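PDB 7CPO: MHC class I antigen from Anolis carolinensis, which probably presents peptides to T cells, binding them in a groove between its alpha 1 and alpha 2 helices while paired with beta2-microglobulin. Local coordinates for residues V36-A40 and S41-Y45; H73-S76 and F77-H80; K158-L162 and E163-I167. All coordinates share one frame; numbering follows the deposited sequence.

Contact 1. Residues V36-A40 and S41-Y45; sequences VSYNA and STRRY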
# COMPACT_ATOMS: atom_id res chain seq x y z
N VAL A 36 -12.57 3.86 -1.19
CA VAL A 36 -13.11 4.92 -0.34
C VAL A 36 -11.97 5.46 0.50
O VAL A 36 -10.98 4.77 0.75
CB VAL A 36 -14.26 4.43 0.58
CG1 VAL A 36 -15.55 4.19 -0.23
CG2 VAL A 36 -13.83 3.16 1.35
N SER A 37 -12.11 6.70 0.94
CA SER A 37 -11.21 7.15 1.98
C SER A 37 -11.92 8.21 2.80
O SER A 37 -12.86 8.85 2.34
CB SER A 37 -9.86 7.67 1.43
OG SER A 37 -9.88 9.05 1.21
N TYR A 38 -11.52 8.32 4.04
CA TYR A 38 -12.07 9.35 4.90
C TYR A 38 -11.00 10.41 4.97
O TYR A 38 -9.95 10.24 5.60
CB TYR A 38 -12.44 8.83 6.27
CG TYR A 38 -12.80 9.94 7.23
CD1 TYR A 38 -14.08 10.45 7.26
CD2 TYR A 38 -11.85 10.47 8.09
CE1 TYR A 38 -14.42 11.46 8.14
CE2 TYR A 38 -12.18 11.47 8.96
CZ TYR A 38 -13.46 11.97 8.99
OH TYR A 38 -13.77 12.98 9.88
N ASN A 39 -11.25 11.51 4.29
CA ASN A 39 -10.30 12.59 4.20
C ASN A 39 -10.47 13.37 5.51
O ASN A 39 -11.52 13.98 5.77
CB ASN A 39 -10.57 13.28 2.85
CG ASN A 39 -9.96 14.65 2.67
OD1 ASN A 39 -9.56 15.28 3.62
ND2 ASN A 39 -10.08 15.19 1.47
N ALA A 40 -9.49 13.21 6.42
CA ALA A 40 -9.59 13.83 7.74
C ALA A 40 -9.69 15.33 7.61
O ALA A 40 -10.22 16.02 8.49
CB ALA A 40 -8.38 13.48 8.58
N SER A 41 -9.18 15.87 6.51
CA SER A 41 -9.63 17.18 6.12
C SER A 41 -11.13 17.12 5.89
O SER A 41 -11.87 17.69 6.69
CB SER A 41 -8.84 17.73 4.92
OG SER A 41 -9.46 18.92 4.46
N THR A 42 -11.63 16.31 4.92
CA THR A 42 -13.05 16.49 4.52
C THR A 42 -14.04 16.27 5.64
O THR A 42 -15.16 16.78 5.56
CB THR A 42 -13.62 15.60 3.42
OG1 THR A 42 -13.05 14.27 3.57
CG2 THR A 42 -13.39 16.23 2.11
N ARG A 43 -13.70 15.43 6.61
CA ARG A 43 -14.69 14.91 7.57
C ARG A 43 -15.81 14.16 6.85
O ARG A 43 -16.86 13.95 7.43
CB ARG A 43 -15.30 16.03 8.42
CG ARG A 43 -14.43 16.57 9.56
CD ARG A 43 -14.45 18.11 9.49
NE ARG A 43 -13.90 18.77 10.68
CZ ARG A 43 -14.60 19.53 11.52
NH1 ARG A 43 -15.90 19.80 11.31
NH2 ARG A 43 -14.00 20.07 12.57
N ARG A 44 -15.55 13.78 5.59
CA ARG A 44 -16.46 13.02 4.75
C ARG A 44 -15.77 11.74 4.34
O ARG A 44 -14.59 11.78 3.98
CB ARG A 44 -16.91 13.81 3.54
CG ARG A 44 -17.52 15.16 3.87
CD ARG A 44 -18.88 15.00 4.49
NE ARG A 44 -19.74 14.15 3.66
CZ ARG A 44 -20.93 13.68 4.04
NH1 ARG A 44 -21.43 13.99 5.24
NH2 ARG A 44 -21.61 12.90 3.22
N TYR A 45 -16.46 10.62 4.47
CA TYR A 45 -16.07 9.40 3.80
C TYR A 45 -16.39 9.56 2.31
O TYR A 45 -17.55 9.80 1.94
CB TYR A 45 -16.83 8.26 4.47
CG TYR A 45 -16.68 6.83 4.02
CD1 TYR A 45 -15.74 5.97 4.62
CD2 TYR A 45 -17.57 6.28 3.09
CE1 TYR A 45 -15.66 4.60 4.26
CE2 TYR A 45 -17.51 4.91 2.73
CZ TYR A 45 -16.56 4.08 3.32
OH TYR A 45 -16.53 2.73 2.93
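Val-36 sits on the ring of Tyr-45, and this is the tightly packed end of the hairpin. The CB of Val-36 lies over one ring face in a CH-pi contact, 4.0 Å from the centroid and 28° off the normal, while its CG2 reaches the phenol end, 3.5 Å from Tyr-45 CZ. With CG anti to the backbone N (chi1 179°), the Tyr-45 side chain runs back along the neighbouring strand to meet the valine. The buried hydroxyl at its end is taken up by the hydroxyls of Tyr-9 and Tyr-62. Tyr-38 and Tyr-45 form an antiparallel non-hydrogen-bonded pair with side chains on the same face, and Tyr-45 CA makes a CA-H...O contact of 3.6 Å to Ser-37 O. The Tyr-38 ring, also swung anti (chi1 171°), goes the other way, alongside the backbone of the turn and pointing the same way as the Arg-43 side chain: its CE1 comes within 3.3 Å of Arg-43 C.

The turn itself is looser and faces solvent. Arg-43 N bonds Asn-39 O at 2.7 Å, and Arg-43 takes a left-handed backbone conformation, through which the chain turns back. Beyond it, Asn-39 N to Arg-44 O is weak at 3.4 Å. Thr-42 is poorly ordered, and the placing of its hydroxyl is doubtful.

Strands 33-39 and 44-47 thus end one side of the eight-stranded sheet. Helix 62-87 lies across the tyrosine face, where Tyr-38 OH bonds Glu-74 and Tyr-45 packs on Asn-66; Tyr-45 also touches the bound peptide. From strand 33-39, the Ser-37 hydroxyl bonds Asp-53 of the beta2-microglobulin chain, and strand 25-30 pairs with the edge of strand 33-39 away from strand 44-47.

Contact 2. Residues H73-S76 and F77-H80; sequences HERS and FRDH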
# COMPACT_ATOMS: atom_id res chain seq x y z
N HIS A 73 -14.91 7.03 14.85
CA HIS A 73 -13.64 6.34 15.04
C HIS A 73 -12.50 7.33 15.26
O HIS A 73 -11.62 7.10 16.10
CB HIS A 73 -13.34 5.45 13.83
CG HIS A 73 -14.38 4.40 13.58
ND1 HIS A 73 -14.52 3.78 12.36
CD2 HIS A 73 -15.31 3.85 14.39
CE1 HIS A 73 -15.50 2.90 12.42
NE2 HIS A 73 -16.00 2.93 13.64
N GLU A 74 -12.49 8.44 14.50
CA GLU A 74 -11.47 9.47 14.70
C GLU A 74 -11.47 9.99 16.13
O GLU A 74 -10.42 10.07 16.77
CB GLU A 74 -11.68 10.62 13.70
CG GLU A 74 -10.55 11.65 13.74
CD GLU A 74 -10.79 12.84 12.83
OE1 GLU A 74 -11.86 12.92 12.19
OE2 GLU A 74 -9.90 13.72 12.77
N ARG A 75 -12.65 10.33 16.67
CA ARG A 75 -12.70 10.81 18.05
C ARG A 75 -12.26 9.73 19.03
O ARG A 75 -11.54 10.02 19.99
CB ARG A 75 -14.11 11.31 18.39
CG ARG A 75 -14.31 12.79 18.05
CD ARG A 75 -15.67 13.33 18.51
NE ARG A 75 -16.72 12.53 17.90
CZ ARG A 75 -17.29 12.79 16.74
NH1 ARG A 75 -16.96 13.88 16.07
NH2 ARG A 75 -18.22 11.96 16.26
N SER A 76 -12.66 8.48 18.79
CA SER A 76 -12.24 7.38 19.66
C SER A 76 -10.72 7.23 19.64
O SER A 76 -10.11 6.94 20.68
CB SER A 76 -12.86 6.06 19.20
OG SER A 76 -14.25 5.98 19.50
N PHE A 77 -10.09 7.41 18.48
CA PHE A 77 -8.65 7.21 18.39
C PHE A 77 -7.91 8.30 19.16
O PHE A 77 -6.90 8.02 19.81
CB PHE A 77 -8.21 7.14 16.93
CG PHE A 77 -8.36 5.76 16.32
CD1 PHE A 77 -9.44 4.96 16.65
CD2 PHE A 77 -7.41 5.25 15.46
CE1 PHE A 77 -9.58 3.69 16.13
CE2 PHE A 77 -7.55 3.97 14.94
CZ PHE A 77 -8.64 3.20 15.28
N ARG A 78 -8.41 9.54 19.14
CA ARG A 78 -7.82 10.58 19.99
C ARG A 78 -7.85 10.16 21.45
O ARG A 78 -6.85 10.28 22.16
CB ARG A 78 -8.55 11.91 19.80
CG ARG A 78 -8.53 12.41 18.37
CD ARG A 78 -8.66 13.93 18.32
NE ARG A 78 -10.05 14.35 18.21
CZ ARG A 78 -10.67 14.54 17.05
NH1 ARG A 78 -10.00 14.34 15.91
NH2 ARG A 78 -11.94 14.92 17.01
N ASP A 79 -9.00 9.65 21.90
CA ASP A 79 -9.08 9.09 23.24
C ASP A 79 -8.09 7.94 23.43
O ASP A 79 -7.46 7.83 24.49
CB ASP A 79 -10.50 8.61 23.52
CG ASP A 79 -11.42 9.72 23.93
OD1 ASP A 79 -11.13 10.89 23.60
OD2 ASP A 79 -12.45 9.41 24.56
N HIS A 80 -7.97 7.05 22.44
CA HIS A 80 -7.09 5.90 22.62
C HIS A 80 -5.65 6.37 22.81
O HIS A 80 -4.97 5.93 23.75
CB HIS A 80 -7.18 4.93 21.44
CG HIS A 80 -8.48 4.19 21.35
ND1 HIS A 80 -9.42 4.21 22.35
CD2 HIS A 80 -9.00 3.44 20.35
CE1 HIS A 80 -10.47 3.49 21.99
NE2 HIS A 80 -10.24 3.01 20.78
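Glu-74 and Arg-78, one helical turn apart, make the salt bridge of this contact. Glu-74 OE2 stands 3.2 Å from Arg-78 NH1, at the edge of the guanidinium and in its plane, yet the carboxylate is turned 70° against that plane and the hydrogen bond is weak, bent to 131° at the proton. Glu-74 gets there by an extended chain; Arg-78 bends at chi3 (-91°) to bring its guanidinium back toward the preceding turn. The other carboxylate oxygen, OE1, is taken by Tyr-38.

Van der Waals contacts gather round the same guanidinium. Arg-75 CA lies over one of its faces, offset toward the rim, and Arg-75 CG touches Arg-78 NH2 at 3.4 Å. The two like-charged ends stay apart, with Arg-75 NH1 5.2 Å from Arg-78 NH2.

Carbonyl oxygens meet rings on the side toward the peptide. Ser-76 O lies 3.2 Å above the plane of the His-80 ring, near its rim, and although it approaches ND1 the two are not hydrogen-bonded. His-73 O comes to Phe-77 CD1 at 3.1 Å, obliquely to that ring.

Both oxygens are already engaged by the backbone: Phe-77 N bonds His-73 O and His-80 N bonds Ser-76 O, each at 2.8 Å. Arg-78 N to Glu-74 O and Asp-79 N to Arg-75 O complete four successive i+4 bonds.

The result is a regular amphipathic alpha-helix. His-73, Ser-76, Phe-77 and His-80 touch the bound peptide, His-73 NE2 bonding its backbone, and Phe-77 meets Phe-97 edge to face. A helix with one side on the peptide and a charged outer side is characteristic of the alpha 1 helix that walls the MHC class I groove.

Contact 3. Residues K158-L162 and E163-I167; sequences KKTYL and EETCI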
# COMPACT_ATOMS: atom_id res chain seq x y z
N LYS A 158 -18.37 -8.02 16.38
CA LYS A 158 -17.17 -8.01 15.54
C LYS A 158 -17.03 -9.30 14.76
O LYS A 158 -16.72 -9.27 13.56
CB LYS A 158 -15.95 -7.74 16.41
CG LYS A 158 -15.92 -6.34 16.91
CD LYS A 158 -14.80 -6.09 17.88
CE LYS A 158 -14.84 -4.62 18.35
NZ LYS A 158 -16.16 -4.25 18.86
N LYS A 159 -17.28 -10.45 15.40
CA LYS A 159 -17.31 -11.72 14.69
C LYS A 159 -18.35 -11.69 13.57
O LYS A 159 -18.06 -12.07 12.43
CB LYS A 159 -17.59 -12.86 15.67
CG LYS A 159 -17.59 -14.26 15.07
CD LYS A 159 -17.95 -15.31 16.14
CE LYS A 159 -17.71 -16.75 15.69
NZ LYS A 159 -18.42 -17.09 14.42
N THR A 160 -19.57 -11.25 13.89
CA THR A 160 -20.59 -11.10 12.87
C THR A 160 -20.12 -10.19 11.74
O THR A 160 -20.25 -10.52 10.55
CB THR A 160 -21.87 -10.56 13.50
OG1 THR A 160 -22.39 -11.53 14.42
CG2 THR A 160 -22.94 -10.19 12.43
N TYR A 161 -19.54 -9.04 12.10
CA TYR A 161 -19.06 -8.11 11.07
C TYR A 161 -18.00 -8.77 10.20
O TYR A 161 -18.05 -8.68 8.97
CB TYR A 161 -18.52 -6.83 11.71
CG TYR A 161 -17.89 -5.93 10.68
CD1 TYR A 161 -18.65 -4.97 10.01
CD2 TYR A 161 -16.54 -6.05 10.35
CE1 TYR A 161 -18.09 -4.17 9.04
CE2 TYR A 161 -15.96 -5.25 9.37
CZ TYR A 161 -16.74 -4.30 8.73
OH TYR A 161 -16.17 -3.50 7.78
N LEU A 162 -17.02 -9.43 10.82
CA LEU A 162 -15.93 -10.00 10.04
C LEU A 162 -16.40 -11.18 9.20
O LEU A 162 -15.96 -11.35 8.06
CB LEU A 162 -14.80 -10.42 10.97
CG LEU A 162 -14.09 -9.28 11.70
CD1 LEU A 162 -13.09 -9.82 12.72
CD2 LEU A 162 -13.41 -8.38 10.69
N GLU A 163 -17.30 -12.00 9.74
CA GLU A 163 -17.68 -13.23 9.06
C GLU A 163 -18.84 -13.04 8.10
O GLU A 163 -18.97 -13.82 7.14
CB GLU A 163 -18.03 -14.30 10.10
CG GLU A 163 -16.85 -14.62 11.00
CD GLU A 163 -17.06 -15.85 11.86
OE1 GLU A 163 -18.22 -16.30 11.98
OE2 GLU A 163 -16.06 -16.37 12.42
N GLU A 164 -19.67 -12.02 8.31
CA GLU A 164 -20.85 -11.91 7.48
C GLU A 164 -20.97 -10.54 6.83
O GLU A 164 -20.99 -10.45 5.60
CB GLU A 164 -22.08 -12.27 8.31
CG GLU A 164 -22.03 -13.76 8.71
CD GLU A 164 -22.72 -14.06 10.02
OE1 GLU A 164 -23.61 -13.27 10.44
OE2 GLU A 164 -22.34 -15.08 10.65
N THR A 165 -21.04 -9.48 7.63
CA THR A 165 -21.29 -8.15 7.09
C THR A 165 -20.21 -7.75 6.09
O THR A 165 -20.52 -7.34 4.96
CB THR A 165 -21.39 -7.12 8.22
OG1 THR A 165 -22.44 -7.49 9.12
CG2 THR A 165 -21.69 -5.75 7.68
N CYS A 166 -18.94 -7.91 6.49
CA CYS A 166 -17.79 -7.59 5.65
C CYS A 166 -17.79 -8.40 4.35
O CYS A 166 -17.49 -7.87 3.27
CB CYS A 166 -16.50 -7.86 6.43
SG CYS A 166 -14.93 -7.52 5.54
N ILE A 167 -18.11 -9.69 4.43
CA ILE A 167 -18.15 -10.56 3.25
C ILE A 167 -19.27 -10.15 2.31
O ILE A 167 -19.10 -10.15 1.09
CB ILE A 167 -18.29 -12.03 3.70
CG1 ILE A 167 -17.02 -12.50 4.42
CG2 ILE A 167 -18.63 -12.95 2.53
CD1 ILE A 167 -15.84 -12.79 3.46
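Thr-160 O is held by two backbone donors, Glu-164 N at 2.8 Å and Thr-165 N at 3.2 Å, which reach it from opposite faces of its carbonyl plane. The shared acceptor marks the change from i+4 to i+5 bonding. Upstream, Glu-163 N still bonds Lys-159 O; downstream, Cys-166 N passes over four residues to bond Tyr-161 O at 2.7 Å, lying in the plane of that carbonyl. This wider pi-type turn goes with a change of direction: the short axes of 158-162 and 163-167 differ by 39°.

On the outer side Lys-159 and Glu-163 form a salt bridge. Lys-159 NZ lies 2.6 Å from Glu-163 OE1 and meets it from above, 36° out of the carboxylate plane. The lysine chain runs extended and bends only at its last torsion (chi4 -56°), which turns NZ onto the oxygen. Glu-163 OE2 has Lys-129 as a second partner.

Turned the other way, the Tyr-161 ring packs against two residues of the next turn. Cys-166 CB sits over one ring face, 4.0 Å from CE2, and its SG is obliquely placed 5.4 Å from the ring centroid. Thr-165 CG2 approaches CD1 at 3.9 Å, the two side chains crossing at about a right angle.

Chemically, the glutamate between two lysines would be expected to stay ionised. Through the disulfide of Cys-166 with Cys-103 the helix is tied, just past the widened turn, to strand 96-105 in the floor of the groove. That covalent link fixes Cys-166, whose CB lies over the face of the Tyr-161 ring, and the hydroxyl of that same ring bonds the peptide backbone.

All three contacts belong to the alpha 1 and alpha 2 peptide-binding platform and follow one another along the chain. Contact 1 is the hairpin at one border of the sheet; helix 62-87, carrying contact 2, comes next in sequence, and helix 152-176, carrying contact 3, much later. The centres of contacts 1 and 2 are about 15 Å apart, and the two touch through Tyr-38 and Glu-74. Contact 3 stands about 23 Å from contact 1 and about 22 Å from contact 2, centre to centre, with nearest atoms about 8 Å away in both cases. The bound peptide is touched from all three: by Tyr-45 of contact 1, several residues of contact 2 and two of contact 3, so the sheet and both helical walls share in holding it.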